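Local coordinates for protein mRNA export factor MEX67 (Candida albicans, PDB 1Q40) that probably carries mRNA out of the nucleus as an export factor, using an NTF2-like domain that pairs with a second protein chain, at residues T18-N23 and I134-H139; E34-Y39 and K102-L107; H139-E144 and R207-D212. All coordinates share one frame; numbering follows the deposited sequence.

Contact 1 (T18-N23 and I134-H139)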
loop_
_atom_site.group_PDB
_atom_site.type_symbol
_atom_site.label_atom_id
_atom_site.label_comp_id
_atom_site.label_asym_id
_atom_site.label_seq_id
_atom_site.Cartn_x
_atom_site.Cartn_y
_atom_site.Cartn_z
ATOM N N THR B 18 17.313 -4.677 6.169
ATOM C CA THR B 18 17.715 -5.676 5.183
ATOM C C THR B 18 17.927 -7.037 5.842
ATOM O O THR B 18 17.594 -8.069 5.261
ATOM C CB THR B 18 19.002 -5.225 4.456
ATOM O OG1 THR B 18 18.723 -4.072 3.651
ATOM C CG2 THR B 18 19.475 -6.274 3.446
ATOM N N ASN B 19 18.478 -7.031 7.053
ATOM C CA ASN B 19 18.673 -8.258 7.817
ATOM C C ASN B 19 17.349 -8.809 8.332
ATOM O O ASN B 19 17.115 -10.013 8.264
ATOM C CB ASN B 19 19.619 -8.022 8.998
ATOM C CG ASN B 19 21.050 -7.744 8.562
ATOM O OD1 ASN B 19 21.349 -7.639 7.367
ATOM N ND2 ASN B 19 21.941 -7.617 9.535
ATOM N N PHE B 20 16.495 -7.930 8.857
ATOM C CA PHE B 20 15.183 -8.338 9.356
ATOM C C PHE B 20 14.420 -9.061 8.254
ATOM O O PHE B 20 13.925 -10.157 8.469
ATOM C CB PHE B 20 14.376 -7.133 9.856
ATOM C CG PHE B 20 12.958 -7.466 10.246
ATOM C CD1 PHE B 20 12.666 -7.933 11.520
ATOM C CD2 PHE B 20 11.920 -7.323 9.334
ATOM C CE1 PHE B 20 11.359 -8.248 11.881
ATOM C CE2 PHE B 20 10.613 -7.645 9.686
ATOM C CZ PHE B 20 10.334 -8.103 10.965
ATOM N N ILE B 21 14.359 -8.443 7.076
ATOM C CA ILE B 21 13.615 -8.971 5.932
ATOM C C ILE B 21 14.211 -10.284 5.412
ATOM O O ILE B 21 13.472 -11.187 5.020
ATOM C CB ILE B 21 13.548 -7.905 4.796
ATOM C CG1 ILE B 21 12.622 -6.739 5.188
ATOM C CG2 ILE B 21 13.108 -8.523 3.463
ATOM C CD1 ILE B 21 11.119 -7.089 5.276
ATOM N N ALA B 22 15.541 -10.378 5.418
ATOM C CA ALA B 22 16.256 -11.570 4.951
ATOM C C ALA B 22 15.950 -12.789 5.826
ATOM O O ALA B 22 15.649 -13.864 5.313
ATOM C CB ALA B 22 17.762 -11.309 4.913
ATOM N N ASN B 23 16.023 -12.609 7.141
ATOM C CA ASN B 23 15.693 -13.668 8.088
ATOM C C ASN B 23 14.202 -13.974 8.100
ATOM O O ASN B 23 13.816 -15.138 8.189
ATOM C CB ASN B 23 16.144 -13.300 9.504
ATOM C CG ASN B 23 15.752 -14.358 10.532
ATOM O OD1 ASN B 23 15.027 -14.073 11.492
ATOM N ND2 ASN B 23 16.208 -15.594 10.319
ATOM N N ILE B 134 10.522 1.666 13.644
ATOM C CA ILE B 134 10.773 1.889 12.227
ATOM C C ILE B 134 9.698 1.197 11.392
ATOM O O ILE B 134 9.120 0.204 11.814
ATOM C CB ILE B 134 12.206 1.432 11.812
ATOM C CG1 ILE B 134 12.389 -0.076 11.949
ATOM C CG2 ILE B 134 13.276 2.153 12.653
ATOM C CD1 ILE B 134 13.545 -0.597 11.143
HETATM N N MSE B 135 9.435 1.764 10.222
HETATM C CA MSE B 135 8.513 1.216 9.236
HETATM C C MSE B 135 9.336 0.549 8.162
HETATM O O MSE B 135 10.255 1.160 7.638
HETATM C CB MSE B 135 7.721 2.333 8.568
HETATM C CG MSE B 135 6.856 3.144 9.488
HETATM SE SE MSE B 135 4.990 2.642 9.283
HETATM C CE MSE B 135 4.498 3.574 7.791
ATOM N N ILE B 136 9.007 -0.696 7.838
ATOM C CA ILE B 136 9.620 -1.407 6.726
ATOM C C ILE B 136 8.527 -1.877 5.765
ATOM O O ILE B 136 7.646 -2.635 6.159
ATOM C CB ILE B 136 10.419 -2.629 7.226
ATOM C CG1 ILE B 136 11.435 -2.232 8.304
ATOM C CG2 ILE B 136 11.118 -3.304 6.047
ATOM C CD1 ILE B 136 11.985 -3.404 9.095
ATOM N N THR B 137 8.596 -1.429 4.515
ATOM C CA THR B 137 7.678 -1.880 3.472
ATOM C C THR B 137 8.440 -2.560 2.332
ATOM O O THR B 137 9.369 -1.990 1.760
ATOM C CB THR B 137 6.844 -0.704 2.960
ATOM O OG1 THR B 137 5.972 -0.267 4.006
ATOM C CG2 THR B 137 5.881 -1.119 1.866
ATOM N N LEU B 138 8.029 -3.786 2.019
ATOM C CA LEU B 138 8.640 -4.595 0.984
ATOM C C LEU B 138 7.633 -4.822 -0.135
ATOM O O LEU B 138 6.454 -5.056 0.125
ATOM C CB LEU B 138 9.074 -5.939 1.575
ATOM C CG LEU B 138 9.717 -6.950 0.612
ATOM C CD1 LEU B 138 11.065 -6.454 0.161
ATOM C CD2 LEU B 138 9.812 -8.347 1.237
ATOM N N HIS B 139 8.109 -4.738 -1.377
ATOM C CA HIS B 139 7.303 -4.964 -2.579
ATOM C C HIS B 139 7.989 -6.014 -3.436
ATOM O O HIS B 139 9.206 -5.987 -3.587
ATOM C CB HIS B 139 7.156 -3.689 -3.412
ATOM C CG HIS B 139 6.783 -2.472 -2.617
ATOM N ND1 HIS B 139 5.476 -2.132 -2.347
ATOM C CD2 HIS B 139 7.546 -1.495 -2.074
ATOM C CE1 HIS B 139 5.454 -1.018 -1.637
ATOM N NE2 HIS B 139 6.698 -0.612 -1.456
#
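F20 and I136 meet because each sends its reaching group into the gap between helix and strand: the phenyl CG of F20 stands trans to the backbone N (chi1 174°), while in I136 (chi1 -54°) it is CG2 that takes the trans place, and CG1 swings to the N side and carries CD1 forward. That terminal methyl comes to F20 CD2 at 3.9 Å, approaching the ring at a slant. The other branch of I136 serves I21. Its CG2 lies 3.8 Å from I21 CG1 and 3.9 Å from I21 CD1, with the two isoleucines running past one another in opposite senses. I21 splits its work too, for its CG2 turns to the next inward residue of the strand and meets L138 CD2 at 4.0 Å. The axes of helix segment 18-23 and strand segment 134-139 cross at -52° with 10.2 Å between them, a distance spanned here by side chains alone, with A17 and L25 of the same helix also packing on the strand. Helix 14-29 thus lies across the curved sheet of the NTF2-like fold, and F187 of the adjoining strand adds an edge-to-face ring to F20. On the far side of the strand, M135, T137 and H139 pack against the second protein chain. No hydrogen bond joins the two segments; cohesion here is apolar, resting on buried hydrocarbon surface and on the fit of branched side chains.

Contact 2 (E34-Y39 and K102-L107); sequences ELMILY and KSFQQL
The ring of F104 meets Y39 with its edge and points it at the tyrosine face, an offset edge-to-face (T-shaped) pair whose planes stand at 73° and whose centroids are 5.7 Å apart. At that edge, close to the F104 plane, lie Y39 CE2 and the phenol oxygen: Y39 OH comes to 3.5 Å from F104 CZ, and Y39 CZ to 3.8 Å from the same atom. At a slant to the same ring sits M36, a selenomethionine, whose SE is 3.7 Å from F104 CD2 and just as near to CE2. It is 4.6 Å from the ring centroid and 64° off the normal, a Met-aromatic contact. The bends at chi2 and chi3 of M36 fold its chain back and bring the selenium to the ring although CB does not aim that way. F104 also meets W28 and F45 edge to face, forming an aromatic cluster in which, within this NTF2-like domain, helix 14-29 (W28) and strand 44-49 (F45) join the 3-10 turn and the end of helix 96-105. The polar end of Y39 is buried but well provided for: OH hydrogen-bonds to D202 OD2 and to Y24 OH, and the carboxylate probably polarises the phenol. Backbone groups are tied in as well, since Q97 NE2 bonds to M36 O, while R32 NH1 reaches both F104 O and L107 O across the helix end. There, too, Q106 NE2 donates to K102 O at 3.0 Å, from well above the carbonyl plane.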
loop_
_atom_site.group_PDB
_atom_site.type_symbol
_atom_site.label_atom_id
_atom_site.label_comp_id
_atom_site.label_asym_id
_atom_site.label_seq_id
_atom_site.Cartn_x
_atom_site.Cartn_y
_atom_site.Cartn_z
ATOM N N GLU B 34 8.561 -20.404 13.695
ATOM C CA GLU B 34 9.791 -19.794 14.200
ATOM C C GLU B 34 9.760 -18.260 14.221
ATOM O O GLU B 34 10.589 -17.627 14.887
ATOM C CB GLU B 34 10.989 -20.277 13.383
ATOM C CG GLU B 34 11.264 -21.771 13.520
ATOM C CD GLU B 34 12.690 -22.156 13.158
ATOM O OE1 GLU B 34 12.875 -22.863 12.138
ATOM O OE2 GLU B 34 13.628 -21.767 13.896
ATOM N N LEU B 35 8.806 -17.673 13.493
ATOM C CA LEU B 35 8.622 -16.223 13.459
ATOM C C LEU B 35 7.832 -15.683 14.645
ATOM O O LEU B 35 7.859 -14.484 14.893
ATOM C CB LEU B 35 7.899 -15.815 12.172
ATOM C CG LEU B 35 8.662 -16.082 10.873
ATOM C CD1 LEU B 35 7.703 -16.063 9.678
ATOM C CD2 LEU B 35 9.789 -15.072 10.704
HETATM N N MSE B 36 7.134 -16.553 15.371
HETATM C CA MSE B 36 6.140 -16.111 16.357
HETATM C C MSE B 36 6.702 -15.414 17.589
HETATM O O MSE B 36 5.968 -14.726 18.284
HETATM C CB MSE B 36 5.224 -17.270 16.770
HETATM C CG MSE B 36 4.473 -17.900 15.596
HETATM SE SE MSE B 36 3.731 -16.569 14.317
HETATM C CE MSE B 36 2.822 -15.436 15.601
ATOM N N ILE B 37 7.998 -15.573 17.844
ATOM C CA ILE B 37 8.686 -14.799 18.877
ATOM C C ILE B 37 8.631 -13.277 18.606
ATOM O O ILE B 37 8.626 -12.477 19.543
ATOM C CB ILE B 37 10.157 -15.301 19.040
ATOM C CG1 ILE B 37 10.802 -14.733 20.313
ATOM C CG2 ILE B 37 11.002 -14.947 17.822
ATOM C CD1 ILE B 37 10.249 -15.323 21.620
ATOM N N LEU B 38 8.569 -12.886 17.333
ATOM C CA LEU B 38 8.478 -11.470 16.954
ATOM C C LEU B 38 7.166 -10.807 17.365
ATOM O O LEU B 38 7.081 -9.596 17.436
ATOM C CB LEU B 38 8.645 -11.300 15.442
ATOM C CG LEU B 38 9.968 -11.729 14.823
ATOM C CD1 LEU B 38 9.856 -11.726 13.308
ATOM C CD2 LEU B 38 11.096 -10.820 15.289
ATOM N N TYR B 39 6.139 -11.599 17.624
ATOM C CA TYR B 39 4.818 -11.053 17.889
ATOM C C TYR B 39 4.468 -11.199 19.367
ATOM O O TYR B 39 4.843 -12.183 20.002
ATOM C CB TYR B 39 3.790 -11.746 16.992
ATOM C CG TYR B 39 4.063 -11.549 15.512
ATOM C CD1 TYR B 39 3.443 -10.518 14.796
ATOM C CD2 TYR B 39 4.942 -12.382 14.828
ATOM C CE1 TYR B 39 3.691 -10.327 13.441
ATOM C CE2 TYR B 39 5.196 -12.203 13.475
ATOM C CZ TYR B 39 4.564 -11.171 12.785
ATOM O OH TYR B 39 4.814 -10.994 11.446
ATOM N N LYS B 102 -2.338 -18.755 13.437
ATOM C CA LYS B 102 -3.431 -19.395 12.693
ATOM C C LYS B 102 -3.657 -18.745 11.309
ATOM O O LYS B 102 -3.887 -19.441 10.327
ATOM C CB LYS B 102 -4.714 -19.414 13.528
ATOM C CG LYS B 102 -4.664 -20.398 14.687
ATOM C CD LYS B 102 -5.938 -20.405 15.553
ATOM C CE LYS B 102 -5.688 -21.152 16.861
ATOM N NZ LYS B 102 -6.886 -21.335 17.746
ATOM N N SER B 103 -3.543 -17.424 11.211
ATOM C CA SER B 103 -3.639 -16.758 9.909
ATOM C C SER B 103 -2.499 -17.191 8.989
ATOM O O SER B 103 -2.716 -17.435 7.809
ATOM C CB SER B 103 -3.609 -15.234 10.040
ATOM O OG SER B 103 -4.736 -14.772 10.737
ATOM N N PHE B 104 -1.294 -17.275 9.540
ATOM C CA PHE B 104 -0.111 -17.670 8.776
ATOM C C PHE B 104 -0.251 -19.090 8.223
ATOM O O PHE B 104 0.212 -19.367 7.119
ATOM C CB PHE B 104 1.162 -17.588 9.633
ATOM C CG PHE B 104 1.635 -16.172 9.968
ATOM C CD1 PHE B 104 1.028 -15.030 9.443
ATOM C CD2 PHE B 104 2.711 -16.001 10.842
ATOM C CE1 PHE B 104 1.498 -13.746 9.782
ATOM C CE2 PHE B 104 3.177 -14.728 11.177
ATOM C CZ PHE B 104 2.567 -13.593 10.642
ATOM N N GLN B 105 -0.882 -19.986 8.981
ATOM C CA GLN B 105 -1.089 -21.373 8.540
ATOM C C GLN B 105 -2.050 -21.495 7.361
ATOM O O GLN B 105 -2.024 -22.499 6.657
ATOM C CB GLN B 105 -1.644 -22.234 9.682
ATOM C CG GLN B 105 -0.703 -22.459 10.834
ATOM C CD GLN B 105 -1.308 -23.363 11.895
ATOM O OE1 GLN B 105 -2.286 -22.991 12.551
ATOM N NE2 GLN B 105 -0.741 -24.559 12.057
ATOM N N GLN B 106 -2.906 -20.489 7.171
ATOM C CA GLN B 106 -3.908 -20.483 6.103
ATOM C C GLN B 106 -3.467 -19.768 4.821
ATOM O O GLN B 106 -4.247 -19.634 3.877
ATOM C CB GLN B 106 -5.201 -19.845 6.609
ATOM C CG GLN B 106 -5.847 -20.592 7.768
ATOM C CD GLN B 106 -7.009 -19.823 8.351
ATOM O OE1 GLN B 106 -8.037 -19.655 7.698
ATOM N NE2 GLN B 106 -6.835 -19.319 9.556
ATOM N N LEU B 107 -2.229 -19.304 4.789
ATOM C CA LEU B 107 -1.662 -18.712 3.589
ATOM C C LEU B 107 -0.827 -19.787 2.857
ATOM O O LEU B 107 -0.093 -20.548 3.495
ATOM C CB LEU B 107 -0.811 -17.491 3.947
ATOM C CG LEU B 107 -1.610 -16.278 4.465
ATOM C CD1 LEU B 107 -0.707 -15.252 5.117
ATOM C CD2 LEU B 107 -2.406 -15.635 3.359
#

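Contact 3 (H139-E144 and R207-D212); sequences HGSFDE and RPYTSD
S141 and Y209 make the van der Waals part of this contact. S141 CB sits at the rim of the tyrosine ring, near its plane, 3.8 Å from both Y209 CE1 and Y209 CD1, and S141 OG is equally close to CE1. The ring gets there because Y209 CG stands opposite its backbone N (chi1 174°), which swings it back over the strand. One face of the same ring is met by S211 N, 3.8 Å above the plane and toward the rim, so the loop's own backbone covers part of that face.

The polar part is indirect. R207 NH1 stops 4.5 Å from G140 O, too far for a hydrogen bond. Its firm partner is D184, which takes a salt bridge from R207 NE on OD2 and a hydrogen bond with H139 ND1 on OD1; the carboxylate thereby ties the two segments together and probably eases the approach of H139 ND1 to R207 NH1, 5.1 Å apart. H139 is gripped at its other nitrogen by E124. Beyond Y209, T210 OG1 donates to D212 O at 2.7 Å and also accepts from L56 N, fixing the course of the exit loop.

Strands 134-146 and 198-208 both pair antiparallel with strand 181-190. S141, R207 and Y209 all touch S182 of that middle strand, and the chain leaving strand 198-208 brings Y209 up to S141, as suits the strongly curved sheet of an NTF2-like fold.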
loop_
_atom_site.group_PDB
_atom_site.type_symbol
_atom_site.label_atom_id
_atom_site.label_comp_id
_atom_site.label_asym_id
_atom_site.label_seq_id
_atom_site.Cartn_x
_atom_site.Cartn_y
_atom_site.Cartn_z
ATOM N N HIS B 139 8.109 -4.738 -1.377
ATOM C CA HIS B 139 7.303 -4.964 -2.579
ATOM C C HIS B 139 7.989 -6.014 -3.436
ATOM O O HIS B 139 9.206 -5.987 -3.587
ATOM C CB HIS B 139 7.156 -3.689 -3.412
ATOM C CG HIS B 139 6.783 -2.472 -2.617
ATOM N ND1 HIS B 139 5.476 -2.132 -2.347
ATOM C CD2 HIS B 139 7.546 -1.495 -2.074
ATOM C CE1 HIS B 139 5.454 -1.018 -1.637
ATOM N NE2 HIS B 139 6.698 -0.612 -1.456
ATOM N N GLY B 140 7.221 -6.929 -4.017
ATOM C CA GLY B 140 7.805 -7.938 -4.880
ATOM C C GLY B 140 6.838 -9.002 -5.345
ATOM O O GLY B 140 5.647 -8.738 -5.529
ATOM N N SER B 141 7.367 -10.208 -5.535
ATOM C CA SER B 141 6.569 -11.372 -5.925
ATOM C C SER B 141 7.061 -12.660 -5.259
ATOM O O SER B 141 8.146 -12.700 -4.684
ATOM C CB SER B 141 6.580 -11.530 -7.452
ATOM O OG SER B 141 7.915 -11.702 -7.933
ATOM N N PHE B 142 6.231 -13.698 -5.304
ATOM C CA PHE B 142 6.613 -15.022 -4.813
ATOM C C PHE B 142 5.998 -16.137 -5.653
ATOM O O PHE B 142 5.059 -15.909 -6.424
ATOM C CB PHE B 142 6.268 -15.208 -3.318
ATOM C CG PHE B 142 4.799 -15.013 -2.975
ATOM C CD1 PHE B 142 3.851 -15.992 -3.267
ATOM C CD2 PHE B 142 4.376 -13.866 -2.340
ATOM C CE1 PHE B 142 2.493 -15.807 -2.947
ATOM C CE2 PHE B 142 3.020 -13.676 -2.017
ATOM C CZ PHE B 142 2.094 -14.648 -2.315
ATOM N N ASP B 143 6.568 -17.333 -5.525
ATOM C CA ASP B 143 5.982 -18.555 -6.050
ATOM C C ASP B 143 5.226 -19.237 -4.926
ATOM O O ASP B 143 5.639 -19.184 -3.774
ATOM C CB ASP B 143 7.068 -19.502 -6.546
ATOM C CG ASP B 143 7.776 -18.976 -7.756
ATOM O OD1 ASP B 143 7.256 -19.195 -8.871
ATOM O OD2 ASP B 143 8.845 -18.324 -7.697
ATOM N N GLU B 144 4.109 -19.866 -5.257
ATOM C CA GLU B 144 3.418 -20.722 -4.311
ATOM C C GLU B 144 3.880 -22.137 -4.587
ATOM O O GLU B 144 3.762 -22.608 -5.709
ATOM C CB GLU B 144 1.910 -20.597 -4.473
ATOM C CG GLU B 144 1.389 -19.228 -4.078
ATOM C CD GLU B 144 -0.087 -19.042 -4.390
ATOM O OE1 GLU B 144 -0.675 -19.928 -5.040
ATOM O OE2 GLU B 144 -0.658 -17.996 -4.000
ATOM N N ARG B 207 -1.887 -9.436 -4.658
ATOM C CA ARG B 207 -2.369 -8.929 -5.939
ATOM C C ARG B 207 -1.816 -9.768 -7.120
ATOM O O ARG B 207 -0.921 -10.620 -6.936
ATOM C CB ARG B 207 -2.032 -7.433 -6.088
ATOM C CG ARG B 207 -0.570 -7.076 -5.845
ATOM C CD ARG B 207 -0.272 -5.589 -5.884
ATOM N NE ARG B 207 1.117 -5.294 -5.544
ATOM C CZ ARG B 207 2.113 -5.228 -6.424
ATOM N NH1 ARG B 207 3.340 -4.950 -6.001
ATOM N NH2 ARG B 207 1.901 -5.451 -7.719
ATOM N N PRO B 208 -2.382 -9.587 -8.316
ATOM C CA PRO B 208 -1.931 -10.368 -9.472
ATOM C C PRO B 208 -0.434 -10.172 -9.735
ATOM O O PRO B 208 0.112 -9.077 -9.556
ATOM C CB PRO B 208 -2.781 -9.826 -10.620
ATOM C CG PRO B 208 -4.016 -9.283 -9.945
ATOM C CD PRO B 208 -3.496 -8.686 -8.669
ATOM N N TYR B 209 0.224 -11.257 -10.104
ATOM C CA TYR B 209 1.632 -11.223 -10.462
ATOM C C TYR B 209 1.853 -10.306 -11.648
ATOM O O TYR B 209 1.086 -10.337 -12.625
ATOM C CB TYR B 209 2.105 -12.622 -10.829
ATOM C CG TYR B 209 3.514 -12.665 -11.363
ATOM C CD1 TYR B 209 4.581 -12.197 -10.601
ATOM C CD2 TYR B 209 3.777 -13.160 -12.640
ATOM C CE1 TYR B 209 5.882 -12.238 -11.091
ATOM C CE2 TYR B 209 5.078 -13.208 -13.142
ATOM C CZ TYR B 209 6.123 -12.742 -12.361
ATOM O OH TYR B 209 7.410 -12.790 -12.842
ATOM N N THR B 210 2.882 -9.470 -11.541
ATOM C CA THR B 210 3.322 -8.658 -12.647
ATOM C C THR B 210 4.810 -8.900 -12.860
ATOM O O THR B 210 5.625 -8.668 -11.966
ATOM C CB THR B 210 2.987 -7.160 -12.443
ATOM O OG1 THR B 210 3.281 -6.454 -13.651
ATOM C CG2 THR B 210 3.855 -6.489 -11.363
ATOM N N SER B 211 5.138 -9.408 -14.047
ATOM C CA SER B 211 6.527 -9.670 -14.428
ATOM C C SER B 211 7.233 -8.386 -14.854
ATOM O O SER B 211 8.454 -8.362 -14.989
ATOM C CB SER B 211 6.592 -10.718 -15.541
ATOM O OG SER B 211 5.895 -10.292 -16.700
ATOM N N ASP B 212 6.453 -7.325 -15.053
ATOM C CA ASP B 212 6.977 -5.988 -15.283
ATOM C C ASP B 212 6.627 -5.035 -14.127
ATOM O O ASP B 212 5.476 -4.936 -13.693
ATOM C CB ASP B 212 6.434 -5.437 -16.598
ATOM C CG ASP B 212 7.171 -4.190 -17.050
ATOM O OD1 ASP B 212 6.493 -3.159 -17.253
ATOM O OD2 ASP B 212 8.423 -4.144 -17.198
#

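Contacts 1 and 2 are wholly buried and mainly apolar, and they touch through F20 CE1 and L38 CD1, 4.0 Å apart; along the chain, contact 2 is nested inside the loop closed by contact 1. One seats helix 14-29 on the sheet by aliphatic packing, the other joins two short helical pieces through rings, selenium and a buried phenol. Contact 3 carries strand 134-146 onward from contact 1, with H139 in both, yet the centres lie about 17 Å apart. It is less sealed, with Y209 partly exposed: its direct touch is a serine against a tyrosine ring edge, the polar link runs through D184, and R207 and H139 pack on the second protein chain.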